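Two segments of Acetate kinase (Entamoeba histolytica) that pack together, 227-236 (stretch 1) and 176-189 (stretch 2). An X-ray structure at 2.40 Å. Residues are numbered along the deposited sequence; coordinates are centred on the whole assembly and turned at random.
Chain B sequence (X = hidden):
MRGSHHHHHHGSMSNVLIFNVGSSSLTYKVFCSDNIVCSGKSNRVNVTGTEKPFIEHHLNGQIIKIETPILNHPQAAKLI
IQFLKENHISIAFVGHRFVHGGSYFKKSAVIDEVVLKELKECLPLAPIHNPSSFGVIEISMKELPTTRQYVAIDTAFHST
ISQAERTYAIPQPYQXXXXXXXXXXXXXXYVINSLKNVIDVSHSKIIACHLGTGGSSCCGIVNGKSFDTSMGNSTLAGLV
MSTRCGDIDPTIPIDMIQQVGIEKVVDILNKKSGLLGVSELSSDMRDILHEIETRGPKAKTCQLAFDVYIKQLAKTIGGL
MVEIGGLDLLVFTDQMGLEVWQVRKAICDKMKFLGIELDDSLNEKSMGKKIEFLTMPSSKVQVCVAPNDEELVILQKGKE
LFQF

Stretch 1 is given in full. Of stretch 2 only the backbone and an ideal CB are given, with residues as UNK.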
# COMPACT_ATOMS: atom_id res chain seq x y z
N PHE B 227 -10.67 -5.38 -11.71
CA PHE B 227 -9.45 -6.17 -11.79
C PHE B 227 -8.75 -6.16 -10.43
O PHE B 227 -8.35 -7.20 -9.92
CB PHE B 227 -8.52 -5.62 -12.88
CG PHE B 227 -7.31 -6.47 -13.14
CD1 PHE B 227 -7.35 -7.49 -14.09
CD2 PHE B 227 -6.12 -6.27 -12.44
CE1 PHE B 227 -6.24 -8.28 -14.33
CE2 PHE B 227 -5.01 -7.06 -12.68
CZ PHE B 227 -5.07 -8.07 -13.63
N ASP B 228 -8.60 -4.97 -9.86
CA ASP B 228 -8.11 -4.87 -8.49
C ASP B 228 -8.70 -3.65 -7.81
O ASP B 228 -9.28 -2.78 -8.48
CB ASP B 228 -6.58 -4.82 -8.44
CG ASP B 228 -6.03 -5.17 -7.07
OD1 ASP B 228 -6.77 -5.78 -6.26
OD2 ASP B 228 -4.86 -4.85 -6.78
N THR B 229 -8.58 -3.58 -6.49
CA THR B 229 -9.17 -2.49 -5.73
C THR B 229 -8.37 -2.13 -4.48
O THR B 229 -7.50 -2.89 -4.05
CB THR B 229 -10.63 -2.80 -5.35
OG1 THR B 229 -11.27 -1.61 -4.89
CG2 THR B 229 -10.67 -3.86 -4.25
N SER B 230 -8.71 -0.99 -3.89
CA SER B 230 -7.88 -0.37 -2.87
C SER B 230 -8.08 -0.95 -1.46
O SER B 230 -7.11 -1.13 -0.72
CB SER B 230 -8.17 1.13 -2.84
OG SER B 230 -7.08 1.85 -2.31
N MET B 231 -9.33 -1.22 -1.09
CA MET B 231 -9.60 -1.83 0.21
C MET B 231 -9.19 -3.30 0.17
O MET B 231 -8.96 -3.86 -0.91
CB MET B 231 -11.08 -1.67 0.59
CG MET B 231 -11.48 -0.25 0.98
SD MET B 231 -13.24 -0.06 1.38
CE MET B 231 -13.27 1.60 2.04
N GLY B 232 -9.09 -3.93 1.34
CA GLY B 232 -8.67 -5.32 1.41
C GLY B 232 -9.69 -6.18 2.12
O GLY B 232 -10.89 -6.12 1.82
N ASN B 233 -9.22 -6.99 3.07
CA ASN B 233 -10.11 -7.80 3.89
C ASN B 233 -11.01 -6.91 4.74
O ASN B 233 -12.16 -7.26 5.02
CB ASN B 233 -9.31 -8.75 4.78
CG ASN B 233 -10.18 -9.75 5.50
OD1 ASN B 233 -10.56 -10.78 4.95
ND2 ASN B 233 -10.52 -9.45 6.75
N SER B 234 -10.48 -5.77 5.16
CA SER B 234 -11.22 -4.82 5.98
C SER B 234 -11.51 -3.55 5.21
O SER B 234 -10.97 -3.33 4.12
CB SER B 234 -10.44 -4.47 7.25
OG SER B 234 -9.45 -3.49 6.98
N THR B 235 -12.36 -2.69 5.78
CA THR B 235 -12.71 -1.42 5.15
C THR B 235 -11.78 -0.31 5.63
O THR B 235 -12.08 0.87 5.47
CB THR B 235 -14.17 -1.03 5.45
OG1 THR B 235 -14.36 -0.92 6.86
CG2 THR B 235 -15.12 -2.07 4.89
N LEU B 236 -10.66 -0.70 6.21
CA LEU B 236 -9.67 0.24 6.73
C LEU B 236 -8.49 0.43 5.76
O LEU B 236 -7.81 1.45 5.78
CB LEU B 236 -9.18 -0.23 8.10
CG LEU B 236 -8.03 0.49 8.81
CD1 LEU B 236 -8.35 0.66 10.29
CD2 LEU B 236 -6.73 -0.28 8.65
N UNK B 176 -6.05 -17.77 3.72
CA UNK B 176 -7.42 -18.00 3.26
C UNK B 176 -8.46 -17.35 4.17
O UNK B 176 -9.61 -17.13 3.75
CB UNK B 176 -7.69 -19.50 3.16
N UNK B 177 -8.08 -17.05 5.40
CA UNK B 177 -8.98 -16.39 6.34
C UNK B 177 -9.07 -14.89 6.06
O UNK B 177 -10.02 -14.23 6.47
CB UNK B 177 -8.51 -16.63 7.78
N UNK B 178 -8.06 -14.37 5.37
CA UNK B 178 -7.94 -12.92 5.18
C UNK B 178 -7.76 -12.53 3.72
O UNK B 178 -6.90 -11.70 3.39
CB UNK B 178 -6.76 -12.38 6.00
N UNK B 179 -8.56 -13.12 2.85
CA UNK B 179 -8.56 -12.74 1.45
C UNK B 179 -9.12 -11.32 1.29
O UNK B 179 -9.91 -10.86 2.11
CB UNK B 179 -9.37 -13.74 0.62
N UNK B 180 -8.69 -10.64 0.23
CA UNK B 180 -9.20 -9.31 -0.07
C UNK B 180 -10.64 -9.42 -0.57
O UNK B 180 -10.98 -10.34 -1.31
CB UNK B 180 -8.32 -8.61 -1.10
N UNK B 181 -11.48 -8.48 -0.16
CA UNK B 181 -12.85 -8.40 -0.66
C UNK B 181 -13.04 -7.18 -1.56
O UNK B 181 -13.30 -7.32 -2.76
CB UNK B 181 -13.84 -8.35 0.51
N UNK B 182 -12.90 -5.99 -0.99
CA UNK B 182 -13.14 -4.76 -1.73
C UNK B 182 -14.56 -4.29 -1.50
O UNK B 182 -15.47 -5.10 -1.32
CB UNK B 182 -12.88 -4.96 -3.22
N UNK B 183 -14.76 -2.97 -1.49
CA UNK B 183 -16.08 -2.43 -1.18
C UNK B 183 -16.45 -1.31 -2.15
O UNK B 183 -15.76 -1.12 -3.15
CB UNK B 183 -16.12 -1.92 0.26
N UNK B 184 -17.54 -0.59 -1.87
CA UNK B 184 -18.07 0.42 -2.79
C UNK B 184 -18.40 -0.19 -4.15
O UNK B 184 -18.43 0.51 -5.16
CB UNK B 184 -17.07 1.56 -2.96
N UNK B 185 -18.65 -1.50 -4.17
CA UNK B 185 -18.87 -2.23 -5.41
C UNK B 185 -20.07 -1.74 -6.20
O UNK B 185 -20.02 -1.66 -7.43
CB UNK B 185 -19.04 -3.72 -5.10
N UNK B 186 -21.14 -1.41 -5.49
CA UNK B 186 -22.37 -0.93 -6.11
C UNK B 186 -22.18 0.43 -6.77
O UNK B 186 -22.70 0.68 -7.86
CB UNK B 186 -23.49 -0.85 -5.07
N UNK B 187 -21.42 1.30 -6.11
CA UNK B 187 -21.07 2.60 -6.67
C UNK B 187 -20.28 2.45 -7.97
O UNK B 187 -20.56 3.11 -8.97
CB UNK B 187 -20.26 3.41 -5.66
N UNK B 188 -19.29 1.55 -7.96
CA UNK B 188 -18.46 1.30 -9.13
C UNK B 188 -19.25 0.77 -10.33
O UNK B 188 -19.13 1.31 -11.43
CB UNK B 188 -17.35 0.31 -8.77
N UNK B 189 -20.07 -0.26 -10.13
CA UNK B 189 -20.82 -0.83 -11.25
C UNK B 189 -21.93 0.10 -11.73
O UNK B 189 -22.35 0.02 -12.89
CB UNK B 189 -21.42 -2.18 -10.85

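Positions 176 and 177 end a helix, and their ideal CB atoms have nothing of stretch 1 within 5.5 Å. The backbone therefore selects little, and polar residues suit; they are Ser176 and Gln177, the latter leading away at its end.

Position 178 leaves helical geometry at phi/psi -129/45. Its CB points sideways, near the Asn233 side-chain amide, so a medium or large side chain could lie beside that amide. Tyr178 does: the amide lies at its ring edge. At 179 the CB points away, so stretch 1 sets few limits. The residue is Leu179, which meets stretch 1 chiefly through its backbone: Leu179 O lies close to the side-chain amide of Asn233, which is probably turned over in the model.

Position 180 is more telling. Its CB is 4.2 Å from Gly232 CA, where no side chain stands in the way, and farther along lie the Asp228 carboxylate and the carbonyl of Thr229. A long, basic chain would suit, lysine or arginine. Lys180 runs past Gly232, with Lys180 CG 3.6 Å from Gly232 CA, and its NZ forms a salt bridge with Asp228 OD1 (3.6 Å) and a weak hydrogen bond to Thr229 O (3.5 Å).

At 181 the backbone does the main work: its N donates to Gly232 O at 3.1 Å and 167°, which any residue but proline could do. The sideways CB allows many side chains. The residue is Phe181, whose ring edge lies near the Asn233 side-chain amide.

Position 182 has phi/psi 95/147. An ideal CB would lie 2.7 Å from Thr229 CG2, a clash, and would also jam against the preceding carbonyl oxygen. Both observations call for glycine. Gly182 N adds a weak hydrogen bond to Gly232 O (3.5 Å).

The CB of 183 is 3.6 Å from Met231 SD and 4.7 Å from Thr235 CG2, an apolar setting for a large aliphatic or aromatic residue. Phe183 fills it: Thr235 CG2 sits over one ring face, 3.4 Å from the centroid of Phe183 and 9° off the normal, while Met231 SD approaches Phe183 CD1 obliquely at 3.5 Å. Water 1 links Phe183 N (2.8 Å) to Thr229 OG1 (3.1 Å).

Position 184, at 57/24, precedes a helix; asparagine or glycine would tolerate these angles. His184 occupies this N-cap position, its CE1 3.5 Å from Met231 CE.

Positions 185, 186, 187 and 189 are out of reach of stretch 1, which therefore sets no preference there; they are Gly185, Leu186, Ser187 and Glu189. Of this helical segment, only 188 points toward stretch 1, with room for a long side chain: Tyr188 CE2 reaches within 4.4 Å of Thr229 OG1.

Stretch 2, residues 176-189: SQYLKFGFHGLSYE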
# COMPACT_ATOMS: atom_id res chain seq x y z
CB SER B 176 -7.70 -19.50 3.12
OG SER B 176 -7.12 -20.00 1.93
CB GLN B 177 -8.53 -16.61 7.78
CG GLN B 177 -8.54 -18.06 8.25
CD GLN B 177 -7.87 -18.25 9.60
OE1 GLN B 177 -7.35 -17.30 10.19
NE2 GLN B 177 -7.89 -19.48 10.10
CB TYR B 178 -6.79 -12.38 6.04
CG TYR B 178 -6.96 -12.70 7.51
CD1 TYR B 178 -8.08 -12.26 8.21
CD2 TYR B 178 -6.00 -13.43 8.20
CE1 TYR B 178 -8.24 -12.54 9.55
CE2 TYR B 178 -6.15 -13.72 9.55
CZ TYR B 178 -7.28 -13.27 10.22
OH TYR B 178 -7.44 -13.55 11.56
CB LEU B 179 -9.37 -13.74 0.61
CG LEU B 179 -8.75 -15.13 0.47
CD1 LEU B 179 -9.64 -16.04 -0.38
CD2 LEU B 179 -7.36 -15.04 -0.13
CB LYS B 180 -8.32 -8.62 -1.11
CG LYS B 180 -8.86 -7.29 -1.61
CD LYS B 180 -7.91 -6.63 -2.60
CE LYS B 180 -6.55 -6.37 -1.97
NZ LYS B 180 -5.65 -5.61 -2.89
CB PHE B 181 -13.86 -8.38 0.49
CG PHE B 181 -14.11 -9.73 1.11
CD1 PHE B 181 -14.93 -10.66 0.48
CD2 PHE B 181 -13.53 -10.07 2.33
CE1 PHE B 181 -15.16 -11.90 1.05
CE2 PHE B 181 -13.76 -11.31 2.90
CZ PHE B 181 -14.58 -12.23 2.26
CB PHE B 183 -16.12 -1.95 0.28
CG PHE B 183 -15.79 -3.03 1.28
CD1 PHE B 183 -14.47 -3.36 1.58
CD2 PHE B 183 -16.81 -3.74 1.92
CE1 PHE B 183 -14.17 -4.36 2.49
CE2 PHE B 183 -16.51 -4.74 2.83
CZ PHE B 183 -15.19 -5.05 3.12
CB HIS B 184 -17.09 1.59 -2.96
CG HIS B 184 -16.68 2.24 -1.68
ND1 HIS B 184 -15.41 2.71 -1.45
CD2 HIS B 184 -17.38 2.50 -0.55
CE1 HIS B 184 -15.33 3.22 -0.24
NE2 HIS B 184 -16.52 3.11 0.33
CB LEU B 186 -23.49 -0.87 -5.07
CG LEU B 186 -23.92 -2.21 -4.48
CD1 LEU B 186 -24.87 -2.02 -3.30
CD2 LEU B 186 -24.58 -3.06 -5.55
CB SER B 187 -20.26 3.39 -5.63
OG SER B 187 -19.77 4.61 -6.17
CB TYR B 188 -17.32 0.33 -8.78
CG TYR B 188 -16.25 0.95 -7.91
CD1 TYR B 188 -15.72 2.20 -8.22
CD2 TYR B 188 -15.77 0.30 -6.79
CE1 TYR B 188 -14.75 2.78 -7.45
CE2 TYR B 188 -14.78 0.88 -6.00
CZ TYR B 188 -14.28 2.12 -6.34
OH TYR B 188 -13.31 2.71 -5.57
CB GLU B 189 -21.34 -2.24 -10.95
CG GLU B 189 -22.12 -2.41 -9.67
CD GLU B 189 -22.40 -3.87 -9.35
OE1 GLU B 189 -22.78 -4.62 -10.28
OE2 GLU B 189 -22.23 -4.27 -8.18
O HOH W 1 -12.73 -1.15 -2.22
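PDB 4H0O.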